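Local coordinates for protein AbyA5 (Verrucosispora maris, PDB 4YWF) that catalyses the elimination of acetate in the biosynthesis of a spirotetronate natural product, using a fold of the kind found in esterases, at residues H221-A226 and R234-A239; A245-K250 and N281-P286; V296-S301 and A310-L315. The protein carries 4 engineered substitutions. One frame throughout, in Å; residues are numbered along the deposited sequence.

Contact 1 (H221-A226 and R234-A239); sequences HLALRA and RGIVTA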
# COMPACT_ATOMS: atom_id res chain seq x y z
N HIS A 221 4.21 5.86 -6.49
CA HIS A 221 5.40 6.54 -6.96
C HIS A 221 6.49 5.47 -7.33
O HIS A 221 7.22 5.60 -8.31
CB HIS A 221 5.89 7.47 -5.87
CG HIS A 221 7.27 8.00 -6.12
ND1 HIS A 221 8.37 7.45 -5.53
CD2 HIS A 221 7.70 9.07 -6.83
CE1 HIS A 221 9.44 8.13 -5.90
NE2 HIS A 221 9.05 9.12 -6.69
N LEU A 222 6.56 4.38 -6.57
CA LEU A 222 7.55 3.36 -6.84
C LEU A 222 7.24 2.63 -8.12
O LEU A 222 8.19 2.30 -8.93
CB LEU A 222 7.63 2.36 -5.72
CG LEU A 222 8.18 2.86 -4.37
CD1 LEU A 222 8.16 1.67 -3.40
CD2 LEU A 222 9.59 3.47 -4.54
N ALA A 223 5.95 2.35 -8.33
CA ALA A 223 5.54 1.71 -9.56
C ALA A 223 5.89 2.59 -10.75
O ALA A 223 6.39 2.10 -11.80
CB ALA A 223 4.05 1.41 -9.52
N LEU A 224 5.55 3.87 -10.67
CA LEU A 224 5.80 4.76 -11.80
C LEU A 224 7.30 4.94 -12.10
O LEU A 224 7.69 5.12 -13.29
CB LEU A 224 5.19 6.13 -11.58
CG LEU A 224 3.68 6.29 -11.61
CD1 LEU A 224 3.29 7.56 -10.87
CD2 LEU A 224 3.16 6.27 -13.06
N ARG A 225 8.11 4.88 -11.06
CA ARG A 225 9.57 4.95 -11.17
C ARG A 225 10.07 3.64 -11.78
O ARG A 225 10.98 3.67 -12.62
CB ARG A 225 10.18 5.19 -9.76
CG ARG A 225 11.64 4.78 -9.61
CD ARG A 225 12.52 5.85 -10.24
NE ARG A 225 12.35 7.15 -9.57
CZ ARG A 225 12.51 8.36 -10.15
NH1 ARG A 225 12.80 8.47 -11.46
NH2 ARG A 225 12.33 9.46 -9.43
N ALA A 226 9.45 2.51 -11.45
CA ALA A 226 9.90 1.21 -11.98
C ALA A 226 9.54 1.02 -13.43
O ALA A 226 10.32 0.42 -14.18
CB ALA A 226 9.32 0.03 -11.21
N ARG A 234 2.49 -4.05 -16.89
CA ARG A 234 1.63 -3.71 -18.00
C ARG A 234 0.57 -2.64 -17.64
O ARG A 234 -0.17 -2.17 -18.50
CB ARG A 234 0.93 -4.99 -18.50
CG ARG A 234 1.82 -6.08 -19.15
CD ARG A 234 3.07 -5.62 -19.94
NE ARG A 234 2.87 -4.60 -20.97
CZ ARG A 234 3.82 -3.72 -21.38
NH1 ARG A 234 3.52 -2.85 -22.31
NH2 ARG A 234 5.08 -3.68 -20.88
N GLY A 235 0.46 -2.30 -16.36
CA GLY A 235 -0.41 -1.20 -15.95
C GLY A 235 -0.30 -0.89 -14.45
O GLY A 235 0.18 -1.69 -13.65
N ILE A 236 -0.78 0.29 -14.08
CA ILE A 236 -0.65 0.80 -12.74
C ILE A 236 -1.98 1.41 -12.37
O ILE A 236 -2.58 2.12 -13.20
CB ILE A 236 0.46 1.86 -12.60
CG1 ILE A 236 1.83 1.23 -12.85
CG2 ILE A 236 0.41 2.56 -11.23
CD1 ILE A 236 2.91 2.31 -12.97
N VAL A 237 -2.41 1.10 -11.16
CA VAL A 237 -3.58 1.70 -10.57
C VAL A 237 -3.18 2.19 -9.20
O VAL A 237 -2.68 1.41 -8.40
CB VAL A 237 -4.78 0.72 -10.44
CG1 VAL A 237 -5.99 1.47 -9.93
CG2 VAL A 237 -5.08 0.06 -11.77
N THR A 238 -3.32 3.51 -8.98
CA THR A 238 -2.92 4.14 -7.72
C THR A 238 -4.01 5.15 -7.19
O THR A 238 -5.10 5.33 -7.78
CB THR A 238 -1.50 4.74 -7.83
OG1 THR A 238 -1.07 5.16 -6.53
CG2 THR A 238 -1.44 5.90 -8.80
N ALA A 239 -3.77 5.70 -6.02
CA ALA A 239 -4.66 6.64 -5.39
C ALA A 239 -3.75 7.45 -4.57
O ALA A 239 -3.02 6.90 -3.78
CB ALA A 239 -5.73 5.94 -4.52

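Contact 2 (A245-K250 and N281-P286); sequences AFFTDK and NWALTP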
# COMPACT_ATOMS: atom_id res chain seq x y z
N ALA A 245 6.28 17.55 -6.84
CA ALA A 245 6.05 18.57 -5.84
C ALA A 245 6.13 18.09 -4.37
O ALA A 245 6.62 18.83 -3.51
CB ALA A 245 4.73 19.26 -6.05
N PHE A 246 5.62 16.89 -4.08
CA PHE A 246 5.78 16.36 -2.74
C PHE A 246 7.29 16.39 -2.29
O PHE A 246 7.60 16.65 -1.14
CB PHE A 246 5.22 14.94 -2.65
CG PHE A 246 5.32 14.35 -1.29
CD1 PHE A 246 4.45 14.69 -0.31
CD2 PHE A 246 6.38 13.51 -0.98
CE1 PHE A 246 4.59 14.20 0.99
CE2 PHE A 246 6.54 13.00 0.31
CZ PHE A 246 5.63 13.33 1.29
N PHE A 247 8.19 16.11 -3.20
CA PHE A 247 9.56 15.88 -2.89
C PHE A 247 10.34 17.19 -2.92
O PHE A 247 11.41 17.24 -2.38
CB PHE A 247 10.14 14.89 -3.88
CG PHE A 247 9.51 13.55 -3.83
CD1 PHE A 247 9.83 12.66 -2.80
CD2 PHE A 247 8.59 13.14 -4.82
CE1 PHE A 247 9.27 11.40 -2.73
CE2 PHE A 247 8.02 11.89 -4.72
CZ PHE A 247 8.32 11.04 -3.67
N THR A 248 9.80 18.23 -3.54
CA THR A 248 10.55 19.47 -3.82
C THR A 248 9.89 20.74 -3.30
O THR A 248 10.54 21.78 -3.25
CB THR A 248 10.71 19.70 -5.37
OG1 THR A 248 9.43 19.93 -5.92
CG2 THR A 248 11.38 18.47 -6.07
N ASP A 249 8.63 20.69 -2.95
CA ASP A 249 7.94 21.94 -2.53
C ASP A 249 8.08 22.10 -1.05
O ASP A 249 7.38 21.43 -0.29
CB ASP A 249 6.48 21.90 -2.89
CG ASP A 249 5.73 23.13 -2.45
OD1 ASP A 249 6.27 23.98 -1.69
OD2 ASP A 249 4.57 23.24 -2.84
N LYS A 250 8.98 22.99 -0.63
CA LYS A 250 9.27 23.20 0.81
C LYS A 250 8.16 23.80 1.69
O LYS A 250 7.95 23.33 2.84
CB LYS A 250 10.56 24.04 0.94
CG LYS A 250 11.78 23.29 0.52
CD LYS A 250 12.04 22.11 1.46
CE LYS A 250 13.43 21.51 1.26
NZ LYS A 250 13.51 20.02 1.40
N ASN A 281 15.79 14.22 -4.49
CA ASN A 281 15.98 13.80 -5.87
C ASN A 281 15.12 12.60 -6.29
O ASN A 281 15.39 11.98 -7.30
CB ASN A 281 17.47 13.59 -6.17
CG ASN A 281 18.30 14.87 -5.88
OD1 ASN A 281 17.94 15.98 -6.31
ND2 ASN A 281 19.39 14.71 -5.16
N TRP A 282 14.09 12.27 -5.51
CA TRP A 282 13.16 11.19 -5.89
C TRP A 282 12.05 11.65 -6.81
O TRP A 282 11.25 10.83 -7.29
CB TRP A 282 12.55 10.58 -4.63
CG TRP A 282 13.52 9.87 -3.76
CD1 TRP A 282 14.94 9.83 -3.88
CD2 TRP A 282 13.20 9.09 -2.61
NE1 TRP A 282 15.46 9.05 -2.86
CE2 TRP A 282 14.42 8.58 -2.08
CE3 TRP A 282 11.99 8.72 -2.01
CZ2 TRP A 282 14.45 7.75 -0.96
CZ3 TRP A 282 12.02 7.89 -0.88
CH2 TRP A 282 13.24 7.43 -0.37
N ALA A 283 11.96 12.95 -7.06
CA ALA A 283 10.90 13.47 -7.90
C ALA A 283 10.90 12.78 -9.27
O ALA A 283 11.94 12.53 -9.85
CB ALA A 283 11.08 14.95 -8.10
N LEU A 284 9.71 12.44 -9.75
CA LEU A 284 9.51 12.09 -11.14
C LEU A 284 9.48 13.35 -12.04
O LEU A 284 8.65 14.29 -11.87
CB LEU A 284 8.22 11.29 -11.32
CG LEU A 284 8.16 9.97 -10.53
CD1 LEU A 284 6.75 9.47 -10.44
CD2 LEU A 284 9.04 8.93 -11.20
N THR A 285 10.39 13.35 -13.00
CA THR A 285 10.48 14.42 -14.01
C THR A 285 9.55 14.21 -15.25
O THR A 285 9.12 13.06 -15.57
CB THR A 285 11.92 14.49 -14.59
OG1 THR A 285 12.16 13.33 -15.37
CG2 THR A 285 12.96 14.56 -13.46
N PRO A 286 9.30 15.30 -16.01
CA PRO A 286 8.50 15.18 -17.25
C PRO A 286 8.95 14.02 -18.13
O PRO A 286 8.09 13.27 -18.62
CB PRO A 286 8.78 16.51 -17.97
CG PRO A 286 8.99 17.49 -16.83
CD PRO A 286 9.77 16.69 -15.80

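Contact 3 (V296-S301 and A310-L315); sequences VAYVAS and ADPAML. Engineered in segment 310-315: Met-314 (natural residue Leu).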
# COMPACT_ATOMS: atom_id res chain seq x y z
N VAL A 296 -2.11 4.07 -16.81
CA VAL A 296 -2.02 4.53 -15.47
C VAL A 296 -3.31 5.15 -15.06
O VAL A 296 -3.80 6.06 -15.71
CB VAL A 296 -0.92 5.59 -15.27
CG1 VAL A 296 -0.90 6.01 -13.83
CG2 VAL A 296 0.42 5.05 -15.70
N ALA A 297 -3.84 4.65 -13.96
CA ALA A 297 -5.10 5.14 -13.36
C ALA A 297 -4.78 5.68 -11.97
O ALA A 297 -3.93 5.12 -11.28
CB ALA A 297 -6.12 3.98 -13.27
N TYR A 298 -5.42 6.80 -11.60
CA TYR A 298 -5.13 7.52 -10.39
C TYR A 298 -6.38 8.14 -9.75
O TYR A 298 -7.11 8.98 -10.34
CB TYR A 298 -4.07 8.59 -10.75
CG TYR A 298 -3.49 9.40 -9.65
CD1 TYR A 298 -4.26 10.31 -8.91
CD2 TYR A 298 -2.15 9.31 -9.35
CE1 TYR A 298 -3.69 11.07 -7.91
CE2 TYR A 298 -1.56 10.02 -8.35
CZ TYR A 298 -2.33 10.90 -7.61
OH TYR A 298 -1.70 11.64 -6.63
N VAL A 299 -6.61 7.79 -8.53
CA VAL A 299 -7.69 8.40 -7.75
C VAL A 299 -7.10 9.54 -6.93
O VAL A 299 -6.30 9.31 -6.01
CB VAL A 299 -8.38 7.44 -6.78
CG1 VAL A 299 -9.47 8.23 -6.01
CG2 VAL A 299 -9.01 6.23 -7.49
N ALA A 300 -7.54 10.76 -7.22
CA ALA A 300 -7.09 11.92 -6.52
C ALA A 300 -8.18 12.37 -5.49
O ALA A 300 -9.38 12.22 -5.70
CB ALA A 300 -6.79 13.03 -7.50
N SER A 301 -7.70 12.88 -4.37
CA SER A 301 -8.54 13.42 -3.25
C SER A 301 -8.43 14.94 -3.32
O SER A 301 -7.34 15.46 -3.14
CB SER A 301 -8.02 12.89 -1.93
OG SER A 301 -8.27 11.48 -1.88
N ALA A 310 -0.47 19.88 -7.44
CA ALA A 310 0.47 19.89 -8.55
C ALA A 310 0.92 18.49 -8.96
O ALA A 310 1.47 18.31 -10.04
CB ALA A 310 1.71 20.74 -8.20
N ASP A 311 0.77 17.49 -8.10
CA ASP A 311 1.31 16.17 -8.45
C ASP A 311 0.32 15.45 -9.42
O ASP A 311 0.71 15.14 -10.54
CB ASP A 311 1.71 15.44 -7.19
CG ASP A 311 3.09 15.79 -6.71
OD1 ASP A 311 3.91 16.37 -7.47
OD2 ASP A 311 3.41 15.43 -5.60
N PRO A 312 -0.94 15.26 -9.07
CA PRO A 312 -1.79 14.75 -10.15
C PRO A 312 -1.92 15.60 -11.45
O PRO A 312 -2.11 15.03 -12.51
CB PRO A 312 -3.14 14.58 -9.52
CG PRO A 312 -3.10 15.16 -8.15
CD PRO A 312 -1.66 15.51 -7.81
N ALA A 313 -1.85 16.94 -11.33
CA ALA A 313 -1.79 17.90 -12.44
C ALA A 313 -0.64 17.56 -13.37
O ALA A 313 -0.79 17.59 -14.57
CB ALA A 313 -1.60 19.37 -11.92
N MSE A 314 0.50 17.22 -12.77
CA MSE A 314 1.68 16.84 -13.49
C MSE A 314 1.46 15.54 -14.23
O MSE A 314 1.90 15.38 -15.39
CB MSE A 314 2.89 16.86 -12.60
CG MSE A 314 4.09 16.67 -13.50
SE MSE A 314 5.76 16.44 -12.48
CE MSE A 314 7.01 15.91 -13.91
N LEU A 315 0.78 14.59 -13.61
CA LEU A 315 0.52 13.33 -14.30
C LEU A 315 -0.43 13.53 -15.47
O LEU A 315 -0.21 12.92 -16.53
CB LEU A 315 -0.05 12.27 -13.38
CG LEU A 315 0.94 11.79 -12.33
CD1 LEU A 315 0.27 10.78 -11.43
CD2 LEU A 315 2.17 11.21 -13.01

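Contact 1 (H221-A226 and R234-A239)
In the beta-alpha-beta unit built from strand 207-215, helix 218-226 and strand 233-239 of this alpha/beta-hydrolase fold, Ile-236 is the strand residue that meets Ala-223 and Leu-224 of the helix. Its CG1 stands anti to the carbonyl carbon (chi1 -66°) and the chain then runs on extended (chi2 170°), which carries CD1 out from the strand to the helix surface. There CD1 lies 3.7 Å from Ala-223 CB and equally near, at 3.7 Å, to Ala-223 O, so the methyl rests on backbone as well as on side chain. The CG2 branch of Ile-236 also reaches Ala-223 CB, at 4.2 Å. A small residue suits Ala-223, because its methyl lets the helix come close, the CA atoms of Ala-223 and Ile-236 being 7.0 Å apart. Leu-224 reaches in from one side, its CD2 4.0 Å from Ile-236 CD1, as the two side chains cross obliquely. With an alanine at Ile-236 both branches are gone, and the likely result is a gap beneath Ala-223, with the CD2 methyl of Leu-224 losing its neighbour. The contact is van der Waals packing, with no hydrogen bond between the segments. Around it, Ala-223 also touches Phe-195 of helix 194-201, Leu-224 touches Val-296, and the backbone of Ile-236 bonds to Pro-295 and Ala-297, tying its strand to strand 296-301.

Contact 2 (A245-K250 and N281-P286)
The ring of Phe-247 is sandwiched: Trp-282 CB lies over one face, offset toward the rim, while Phe-246 CD2 lies over the centre of the opposite face, 3.9 Å above the plane. Phe-247 CE1 in turn sits in the plane of the Phe-246 ring, at its edge. The tryptophan contact is a CH-pi interaction, with Trp-282 CB 4.1 Å from the centroid of the Phe-247 ring and 21° off its normal. The two side chains cross at about a right angle; their ring planes are well inclined to each other and the rings do not stack. Of the indole atoms, Trp-282 CE3 comes to 3.9 Å from Phe-247 CE1. Phenylalanine suits this place because its flat hydrocarbon ring can accept CH groups on both faces and asks for no polar partner.

Nearer the backbone, Phe-247 CD2 approaches Ala-283 CA at 3.9 Å. Ala-283 is small enough for the loop to come close, and its CB meets Thr-248 CG2 at 4.1 Å. Thr-248 divides its two branches: at chi1 66° the hydroxyl is held between backbone N and carbonyl carbon and bonds to Ala-244 O, which leaves the methyl for Ala-283. Within the short, weakly bonded helix, Ala-245 O accepts from both Thr-248 N (3.2 Å) and Asp-249 N (2.8 Å).

Each segment then leads into another helix. Asp-249 is the N-cap of helix 250-255, its OD1 bonded to Trp-252 N; Thr-285 is the N-cap of helix 286-290. The contact lies within the helical excursion between strands 233-239 and 296-301, where alpha/beta hydrolases may carry cap insertions. Trp-282 also meets Tyr-187 edge-to-face and touches Thr-268 of helix 258-268.

Contact 3 (V296-S301 and A310-L315)
Tyr-298 meets Leu-315 and Pro-312 of the following helix on one side of its ring. Leu-315 CD1 presses in there, 3.5 Å from Tyr-298 CD2 and 3.7 Å from Tyr-298 CE2, the two side chains crossing at about a right angle. Farther along the ring, Pro-312 CB comes to 3.9 Å from Tyr-298 CE1. Pro-312 CD lies 4.0 Å from Tyr-298 OH. The proline ring also reaches the strand beyond the tyrosine, its CG 4.3 Å from Ala-300 CB. That small alanine methyl lies at the edge of the Tyr-298 ring, in its plane.

With CG anti to the backbone N (chi1 -175°), the tyrosine ring extends toward Pro-312 and Leu-315, and its buried hydroxyl is satisfied by a hydrogen bond with Ala-241 O. Strand 296-301 and helix 310-318 belong to a beta-alpha-beta unit completed by strand 322-327; in alpha/beta hydrolases the loop after the corresponding strand usually carries the catalytic acid. Strand 296-301 and helix segment 310-315 run roughly antiparallel, with 150° between their directions and their axes 9.8 Å apart at closest approach.

Proline suits the first turn of a helix, where a missing N-H costs little. Beside it, the buried carboxylate of Asp-311 accepts hydrogen bonds from Val-243 N and Ala-244 N, anchoring the helix start to the loop after strand 233-239. Phe-322 touches both Tyr-298 and Leu-315, and Leu-289 of helix 286-290 packs against Leu-315.

In the fold
From the N terminus the three contacts follow in series, none nested in or crossing another. Contact 1 closes a short loop of seven residues; contact 2 closes a largely helical excursion of thirty; contact 3 closes an eight-residue loop. Contacts 1 and 3 share the central sheet, since strands 233-239 and 296-301 are neighbours, joined by Thr-238 N to Ala-297 O; the centres of contacts 1 and 3 are about 11 Å apart. Contact 2 sits farther out and is tied to both: His-221 NE2 hydrogen-bonds Trp-282 O, fixing the outer loop to the helix of contact 1, while Asp-311 OD2 bonds Phe-246 N, fixing the short helix to that of contact 3.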